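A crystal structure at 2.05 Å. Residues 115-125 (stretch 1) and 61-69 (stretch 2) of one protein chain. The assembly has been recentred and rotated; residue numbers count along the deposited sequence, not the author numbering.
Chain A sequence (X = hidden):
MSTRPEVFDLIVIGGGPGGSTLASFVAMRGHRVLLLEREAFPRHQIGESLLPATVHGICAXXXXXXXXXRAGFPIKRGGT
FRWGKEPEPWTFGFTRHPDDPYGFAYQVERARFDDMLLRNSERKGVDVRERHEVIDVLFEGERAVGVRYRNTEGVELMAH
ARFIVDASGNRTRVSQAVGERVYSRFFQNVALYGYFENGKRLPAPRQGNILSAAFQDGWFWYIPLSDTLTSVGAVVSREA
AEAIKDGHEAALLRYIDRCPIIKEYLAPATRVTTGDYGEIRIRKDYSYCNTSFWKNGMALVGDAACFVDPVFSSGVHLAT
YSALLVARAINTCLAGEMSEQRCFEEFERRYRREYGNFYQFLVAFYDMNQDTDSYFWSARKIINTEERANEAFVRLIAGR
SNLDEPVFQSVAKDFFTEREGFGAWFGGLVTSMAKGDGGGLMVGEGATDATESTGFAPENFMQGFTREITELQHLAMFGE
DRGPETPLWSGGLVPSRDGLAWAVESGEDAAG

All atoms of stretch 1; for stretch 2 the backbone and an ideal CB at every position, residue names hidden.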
# COMPACT_ATOMS: atom_id res chain seq x y z
N ASP A 115 -14.93 -3.62 -6.34
CA ASP A 115 -16.38 -3.79 -6.58
C ASP A 115 -16.92 -4.93 -5.73
O ASP A 115 -17.90 -4.78 -5.00
CB ASP A 115 -16.67 -4.02 -8.06
CG ASP A 115 -18.16 -3.99 -8.39
OD1 ASP A 115 -18.87 -3.06 -7.92
OD2 ASP A 115 -18.63 -4.88 -9.13
N MET A 116 -16.26 -6.09 -5.82
CA MET A 116 -16.58 -7.23 -4.98
C MET A 116 -16.64 -6.83 -3.50
O MET A 116 -17.60 -7.17 -2.80
CB MET A 116 -15.56 -8.34 -5.23
CG MET A 116 -15.64 -9.51 -4.27
SD MET A 116 -14.58 -10.91 -4.75
CE MET A 116 -14.40 -11.62 -3.13
N LEU A 117 -15.64 -6.09 -3.04
CA LEU A 117 -15.59 -5.61 -1.66
C LEU A 117 -16.70 -4.63 -1.29
O LEU A 117 -17.20 -4.66 -0.16
CB LEU A 117 -14.22 -4.96 -1.35
CG LEU A 117 -12.95 -5.80 -1.25
CD1 LEU A 117 -11.72 -4.89 -1.10
CD2 LEU A 117 -13.00 -6.80 -0.11
N LEU A 118 -17.05 -3.74 -2.21
CA LEU A 118 -18.05 -2.70 -1.92
C LEU A 118 -19.46 -3.30 -1.88
O LEU A 118 -20.28 -2.92 -1.05
CB LEU A 118 -17.99 -1.53 -2.92
CG LEU A 118 -18.67 -0.21 -2.50
CD1 LEU A 118 -18.13 0.37 -1.19
CD2 LEU A 118 -18.57 0.82 -3.58
N ARG A 119 -19.71 -4.25 -2.78
CA ARG A 119 -20.96 -5.03 -2.77
C ARG A 119 -21.15 -5.75 -1.43
O ARG A 119 -22.26 -5.81 -0.91
CB ARG A 119 -20.97 -6.01 -3.94
CG ARG A 119 -21.65 -5.51 -5.22
CD ARG A 119 -21.06 -4.23 -5.79
NE ARG A 119 -21.55 -3.03 -5.10
CZ ARG A 119 -21.30 -1.78 -5.48
NH1 ARG A 119 -20.57 -1.53 -6.56
NH2 ARG A 119 -21.80 -0.77 -4.79
N ASN A 120 -20.05 -6.28 -0.88
CA ASN A 120 -20.08 -6.98 0.41
C ASN A 120 -20.42 -6.03 1.55
O ASN A 120 -21.03 -6.44 2.54
CB ASN A 120 -18.74 -7.67 0.69
CG ASN A 120 -18.75 -8.51 1.97
OD1 ASN A 120 -19.61 -9.38 2.15
ND2 ASN A 120 -17.78 -8.27 2.86
N SER A 121 -19.99 -4.77 1.41
CA SER A 121 -20.32 -3.71 2.37
C SER A 121 -21.84 -3.54 2.48
O SER A 121 -22.39 -3.53 3.58
CB SER A 121 -19.69 -2.37 1.96
OG SER A 121 -18.31 -2.31 2.27
N GLU A 122 -22.48 -3.39 1.32
CA GLU A 122 -23.93 -3.24 1.24
C GLU A 122 -24.63 -4.36 1.98
O GLU A 122 -25.38 -4.11 2.93
CB GLU A 122 -24.38 -3.21 -0.22
CG GLU A 122 -23.91 -1.97 -0.94
CD GLU A 122 -24.11 -2.04 -2.43
OE1 GLU A 122 -24.17 -3.16 -2.99
OE2 GLU A 122 -24.18 -0.96 -3.06
N ARG A 123 -24.32 -5.59 1.58
CA ARG A 123 -24.84 -6.81 2.19
C ARG A 123 -24.55 -6.92 3.69
O ARG A 123 -25.25 -7.64 4.40
CB ARG A 123 -24.29 -8.05 1.47
CG ARG A 123 -24.59 -8.10 -0.02
CD ARG A 123 -24.33 -9.50 -0.58
NE ARG A 123 -22.94 -9.93 -0.37
CZ ARG A 123 -21.98 -9.91 -1.29
NH1 ARG A 123 -22.24 -9.48 -2.52
NH2 ARG A 123 -20.76 -10.33 -0.99
N LYS A 124 -23.51 -6.24 4.16
CA LYS A 124 -23.21 -6.24 5.60
C LYS A 124 -24.02 -5.18 6.32
O LYS A 124 -24.01 -5.10 7.55
CB LYS A 124 -21.70 -6.05 5.86
CG LYS A 124 -20.86 -7.29 5.56
CD LYS A 124 -21.18 -8.43 6.51
CE LYS A 124 -20.38 -9.68 6.17
NZ LYS A 124 -20.85 -10.85 6.95
N GLY A 125 -24.71 -4.36 5.53
CA GLY A 125 -25.61 -3.35 6.07
C GLY A 125 -25.15 -1.91 5.90
O GLY A 125 -25.69 -1.00 6.55
N UNK A 61 -12.51 -12.63 7.79
CA UNK A 61 -13.28 -11.88 8.78
C UNK A 61 -14.46 -11.15 8.13
O UNK A 61 -15.52 -11.00 8.75
CB UNK A 61 -12.38 -10.88 9.50
N UNK A 62 -14.28 -10.69 6.90
CA UNK A 62 -15.35 -10.06 6.13
C UNK A 62 -16.33 -11.08 5.53
O UNK A 62 -17.39 -10.70 5.04
CB UNK A 62 -14.74 -9.21 5.01
N UNK A 63 -15.95 -12.35 5.57
CA UNK A 63 -16.76 -13.44 5.00
C UNK A 63 -16.75 -13.48 3.49
O UNK A 63 -17.79 -13.65 2.86
CB UNK A 63 -18.21 -13.32 5.48
N UNK A 64 -15.57 -13.31 2.90
CA UNK A 64 -15.44 -13.32 1.44
C UNK A 64 -14.62 -14.48 0.89
O UNK A 64 -14.40 -14.56 -0.33
CB UNK A 64 -14.81 -12.01 0.98
N UNK A 65 -14.16 -15.37 1.76
CA UNK A 65 -13.33 -16.51 1.36
C UNK A 65 -13.87 -17.20 0.10
O UNK A 65 -13.17 -17.28 -0.92
CB UNK A 65 -13.24 -17.52 2.51
N UNK A 66 -15.12 -17.66 0.16
CA UNK A 66 -15.70 -18.44 -0.93
C UNK A 66 -15.79 -17.63 -2.22
O UNK A 66 -15.43 -18.12 -3.29
CB UNK A 66 -17.09 -18.94 -0.53
N UNK A 67 -16.24 -16.38 -2.10
CA UNK A 67 -16.37 -15.49 -3.26
C UNK A 67 -15.03 -15.15 -3.92
O UNK A 67 -14.96 -14.96 -5.13
CB UNK A 67 -17.07 -14.19 -2.84
N UNK A 68 -13.97 -15.08 -3.11
CA UNK A 68 -12.61 -14.88 -3.62
C UNK A 68 -12.16 -16.06 -4.49
O UNK A 68 -11.60 -15.86 -5.57
CB UNK A 68 -11.63 -14.69 -2.46
N UNK A 69 -12.43 -17.27 -4.01
CA UNK A 69 -12.10 -18.52 -4.71
C UNK A 69 -12.72 -18.61 -6.10
O UNK A 69 -12.08 -19.07 -7.05
CB UNK A 69 -12.56 -19.72 -3.88

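Stretch 1 presents Met116, Leu117 and Asn120, with Arg123 and Lys124 beyond them, to a turn and a short helix; the two helices run at 151° to each other, nearly antiparallel. At position 61 the ideal CB has nothing of stretch 1 within 5.5 Å, so little is excluded; the residue is Met61.

At position 62 CA-to-CB points sideways, and the ideal CB lies 3.8 Å from Asn120 ND2. Leu117 offers an apolar surface nearby, so an aliphatic side chain would suit. The residue is Leu62, whose CD1 comes to 4.4 Å from Leu117 CD2. Its backbone does more: Asn120 ND2 donates a hydrogen bond to Leu62 O (3.3 Å, 157°), a link that any residue here could accept.

Position 63 has phi/psi of 74/44, and positive phi favours glycine, with asparagine a common alternative. An ideal CB would point toward stretch 1, 3.9 Å from Lys124 NZ. The residue is Gly63, which closes the preceding helix in a Schellman motif.

Position 64 faces stretch 1 squarely. The ideal CB is 4.1 Å from Met116 CE and 5.1 Å from Asn120 ND2, and Leu117 lies within reach of a longer side chain. A medium-sized aliphatic residue, leucine, isoleucine or methionine, would fit. Leu64 (m, t) packs its CD1 3.5 Å from Leu117 CD2, while its CD2 lies 3.6 Å from Asn120 CG and approaches the edge of the Arg123 guanidinium.

Positions 65 and 66 point away and sideways, respectively, with no part of stretch 1 near their ideal CB atoms; polar residues are plausible at both. They are Thr65 and Asp66.

At position 67 CA-to-CB points toward stretch 1, and the ideal CB is 3.7 Å from Met116 CE. Arg123 supplies positive charge farther out, so a long acidic side chain suits best, though glutamine could also reach. Glu67 extends (t, t) to form a salt bridge, Arg123 NH2 to Glu67 OE1 at 2.9 Å, whose hydrogen bond is weak at 127°. Water 1 reinforces the link, donating to Glu67 OE2 (2.7 Å) and to Met116 O (2.9 Å) and accepting from Arg123 NH2 (2.7 Å).

Position 68 points sideways, its ideal CB 4.2 Å from Met116 CE, which favours a flexible apolar chain such as methionine or leucine. Met68 places SD 3.5 Å from Met116 CE.

Position 69 points away and tolerates most residues; it is Lys69.

Stretch 2, residues 61-69: MLGLTDEMK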
# COMPACT_ATOMS: atom_id res chain seq x y z
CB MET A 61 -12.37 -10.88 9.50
CG MET A 61 -12.93 -10.39 10.84
SD MET A 61 -12.20 -11.12 12.33
CE MET A 61 -11.75 -12.79 11.82
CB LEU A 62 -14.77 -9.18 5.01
CG LEU A 62 -13.94 -7.94 5.38
CD1 LEU A 62 -13.12 -7.49 4.19
CD2 LEU A 62 -14.82 -6.81 5.90
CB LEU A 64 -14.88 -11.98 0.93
CG LEU A 64 -15.82 -10.78 0.90
CD1 LEU A 64 -15.07 -9.56 0.40
CD2 LEU A 64 -17.04 -11.05 0.02
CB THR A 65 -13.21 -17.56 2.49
OG1 THR A 65 -12.80 -16.91 3.71
CG2 THR A 65 -12.19 -18.62 2.14
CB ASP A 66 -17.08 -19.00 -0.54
CG ASP A 66 -17.07 -19.73 0.80
OD1 ASP A 66 -18.17 -20.09 1.28
OD2 ASP A 66 -15.98 -19.93 1.40
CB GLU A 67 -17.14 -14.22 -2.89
CG GLU A 67 -17.90 -13.60 -4.06
CD GLU A 67 -18.62 -12.31 -3.69
OE1 GLU A 67 -18.93 -12.09 -2.49
OE2 GLU A 67 -18.89 -11.50 -4.62
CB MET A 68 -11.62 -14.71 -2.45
CG MET A 68 -11.87 -13.51 -1.56
SD MET A 68 -11.08 -12.01 -2.17
CE MET A 68 -9.43 -12.25 -1.51
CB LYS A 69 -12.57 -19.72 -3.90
CG LYS A 69 -11.87 -19.95 -2.57
CD LYS A 69 -12.48 -21.18 -1.88
CE LYS A 69 -11.47 -21.88 -0.98
NZ LYS A 69 -11.24 -21.16 0.31
O HOH W 1 -19.53 -9.37 -3.17
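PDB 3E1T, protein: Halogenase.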